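Local structure of hypothetical protein VC0802 (Vibrio cholerae, 1ZVP) at residues G22-C27 / F71-L76. The protein is of unknown function, though its two ACT-type regions make a role in binding a small regulatory ligand conceivable and a transport role has been suggested. Sequence-based numbering, arbitrary orientation.
Sequences GDYVFC and FSLITL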
loop_
_atom_site.group_PDB
_atom_site.type_symbol
_atom_site.label_atom_id
_atom_site.label_comp_id
_atom_site.label_asym_id
_atom_site.label_seq_id
_atom_site.Cartn_x
_atom_site.Cartn_y
_atom_site.Cartn_z
ATOM N N GLY D 22 7.271 -2.908 17.133
ATOM C CA GLY D 22 6.588 -1.621 17.213
ATOM C C GLY D 22 5.081 -1.641 17.029
ATOM O O GLY D 22 4.542 -2.454 16.260
ATOM N N ASP D 23 4.396 -0.742 17.740
ATOM C CA ASP D 23 2.967 -0.500 17.516
ATOM C C ASP D 23 2.838 0.756 16.688
ATOM O O ASP D 23 3.447 1.771 17.005
ATOM C CB ASP D 23 2.190 -0.316 18.828
ATOM C CG ASP D 23 2.260 -1.533 19.749
ATOM O OD1 ASP D 23 2.619 -2.658 19.311
ATOM O OD2 ASP D 23 1.936 -1.345 20.943
ATOM N N TYR D 24 2.042 0.692 15.629
ATOM C CA TYR D 24 1.962 1.792 14.693
ATOM C C TYR D 24 0.563 2.353 14.659
ATOM O O TYR D 24 -0.385 1.660 15.006
ATOM C CB TYR D 24 2.457 1.367 13.293
ATOM C CG TYR D 24 3.954 1.107 13.281
ATOM C CD1 TYR D 24 4.863 2.151 13.089
ATOM C CD2 TYR D 24 4.459 -0.178 13.503
ATOM C CE1 TYR D 24 6.228 1.918 13.113
ATOM C CE2 TYR D 24 5.821 -0.420 13.526
ATOM C CZ TYR D 24 6.699 0.630 13.330
ATOM O OH TYR D 24 8.055 0.386 13.344
ATOM N N VAL D 25 0.457 3.621 14.275
ATOM C CA VAL D 25 -0.819 4.302 14.149
ATOM C C VAL D 25 -0.829 5.121 12.867
ATOM O O VAL D 25 0.220 5.563 12.401
ATOM C CB VAL D 25 -1.125 5.209 15.376
ATOM C CG1 VAL D 25 -1.196 4.387 16.649
ATOM C CG2 VAL D 25 -0.100 6.332 15.520
ATOM N N PHE D 26 -2.013 5.302 12.292
ATOM C CA PHE D 26 -2.182 6.147 11.117
ATOM C C PHE D 26 -2.728 7.496 11.543
ATOM O O PHE D 26 -3.610 7.570 12.393
ATOM C CB PHE D 26 -3.129 5.500 10.101
ATOM C CG PHE D 26 -2.472 4.476 9.206
ATOM C CD1 PHE D 26 -2.369 4.700 7.838
ATOM C CD2 PHE D 26 -1.973 3.278 9.728
ATOM C CE1 PHE D 26 -1.778 3.751 7.005
ATOM C CE2 PHE D 26 -1.375 2.329 8.904
ATOM C CZ PHE D 26 -1.279 2.564 7.543
ATOM N N CYS D 27 -2.191 8.560 10.956
ATOM C CA CYS D 27 -2.590 9.919 11.289
ATOM C C CYS D 27 -2.697 10.720 10.030
ATOM O O CYS D 27 -1.980 10.466 9.060
ATOM C CB CYS D 27 -1.548 10.611 12.168
ATOM S SG CYS D 27 -1.171 9.789 13.702
ATOM N N PHE D 71 -1.644 -0.789 15.257
ATOM C CA PHE D 71 -1.261 -1.658 14.149
ATOM C C PHE D 71 0.081 -2.372 14.355
ATOM O O PHE D 71 1.033 -1.815 14.908
ATOM C CB PHE D 71 -1.221 -0.862 12.853
ATOM C CG PHE D 71 -2.573 -0.446 12.355
ATOM C CD1 PHE D 71 -3.380 -1.339 11.661
ATOM C CD2 PHE D 71 -3.036 0.846 12.566
ATOM C CE1 PHE D 71 -4.627 -0.957 11.193
ATOM C CE2 PHE D 71 -4.288 1.239 12.099
ATOM C CZ PHE D 71 -5.082 0.335 11.409
ATOM N N SER D 72 0.137 -3.621 13.907
ATOM C CA SER D 72 1.386 -4.353 13.824
ATOM C C SER D 72 1.879 -4.331 12.392
ATOM O O SER D 72 1.086 -4.235 11.463
ATOM C CB SER D 72 1.192 -5.782 14.285
ATOM O OG SER D 72 0.886 -5.800 15.659
ATOM N N LEU D 73 3.190 -4.401 12.221
ATOM C CA LEU D 73 3.784 -4.341 10.893
ATOM C C LEU D 73 4.402 -5.680 10.498
ATOM O O LEU D 73 5.226 -6.243 11.215
ATOM C CB LEU D 73 4.807 -3.209 10.795
ATOM C CG LEU D 73 5.746 -3.230 9.591
ATOM C CD1 LEU D 73 5.003 -2.980 8.291
ATOM C CD2 LEU D 73 6.836 -2.212 9.791
ATOM N N ILE D 74 3.971 -6.164 9.340
ATOM C CA ILE D 74 4.421 -7.417 8.766
ATOM C C ILE D 74 5.048 -7.119 7.407
ATOM O O ILE D 74 4.453 -6.455 6.571
ATOM C CB ILE D 74 3.255 -8.442 8.666
ATOM C CG1 ILE D 74 2.819 -8.867 10.078
ATOM C CG2 ILE D 74 3.650 -9.643 7.824
ATOM C CD1 ILE D 74 1.447 -9.503 10.168
ATOM N N THR D 75 6.281 -7.567 7.220
ATOM C CA THR D 75 6.925 -7.473 5.921
ATOM C C THR D 75 6.888 -8.835 5.240
ATOM O O THR D 75 7.018 -9.869 5.889
ATOM C CB THR D 75 8.370 -6.964 6.045
ATOM O OG1 THR D 75 8.355 -5.643 6.589
ATOM C CG2 THR D 75 9.057 -6.939 4.693
ATOM N N LEU D 76 6.690 -8.826 3.930
ATOM C CA LEU D 76 6.739 -10.039 3.137
ATOM C C LEU D 76 8.130 -10.163 2.563
ATOM O O LEU D 76 8.561 -9.296 1.815
ATOM C CB LEU D 76 5.704 -9.960 2.024
ATOM C CG LEU D 76 4.265 -10.358 2.326
ATOM C CD1 LEU D 76 3.918 -10.465 3.817
ATOM C CD2 LEU D 76 3.356 -9.385 1.612
HETATM O O HOH W 1 4.834 -4.492 14.480
HETATM O O HOH W 2 2.839 -4.557 17.314
#
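Phe26 and Phe71 both turn CG anti to their own carbonyl carbons, beside the backbone N (chi1 -70° in Phe71), and from there their rings meet edge to face. The backbones meet in a single antiparallel beta bridge in this ACT-family protein, joining strand 24-29, outermost in its three-stranded sheet within this chain, to strand 71-76 of a four-stranded one. Tyr24 and Phe71 form the hydrogen-bonded pair: Tyr24 N donates to Phe71 O at 2.8 Å, and Phe71 N donates back to Tyr24 O at the same length, less straight. The axes of 24-27 and 71-76 make 107°, consistent with pairing that ends after one bridge. Asp23 CA adds a CA-H...O contact to the carbonyl oxygen of Phe71. Beyond the bridge side chains take over. The edge of Phe26 points at the face of Phe71, with CD2 of Phe26 3.9 Å from CD2 of Phe71 and the planes at 68°; Phe114 makes a second edge-to-face pair with Phe26, and Tyr108 of the second subunit packs on it too. The Tyr24 side chain crosses Leu73 obliquely, CE2 4.0 Å from Leu73 CB, and Phe71 O lies at the ring's edge, near its plane. On the Gly22 side water carries the link onward. One molecule bridges Gly22 O and Leu73 N, accepting from the amide at 2.8 Å; a second joins Gly22 O, Asp23 OD1 and Ser72 OG. While OD1 of Asp23 takes this water, OD2 has Lys117 as its salt-bridge partner. Back at the bridge, Phe71 lies close against the opposite backbone, with its CB 3.4 Å from Tyr24 O, the same oxygen that accepts the hydrogen bond from Phe71 N.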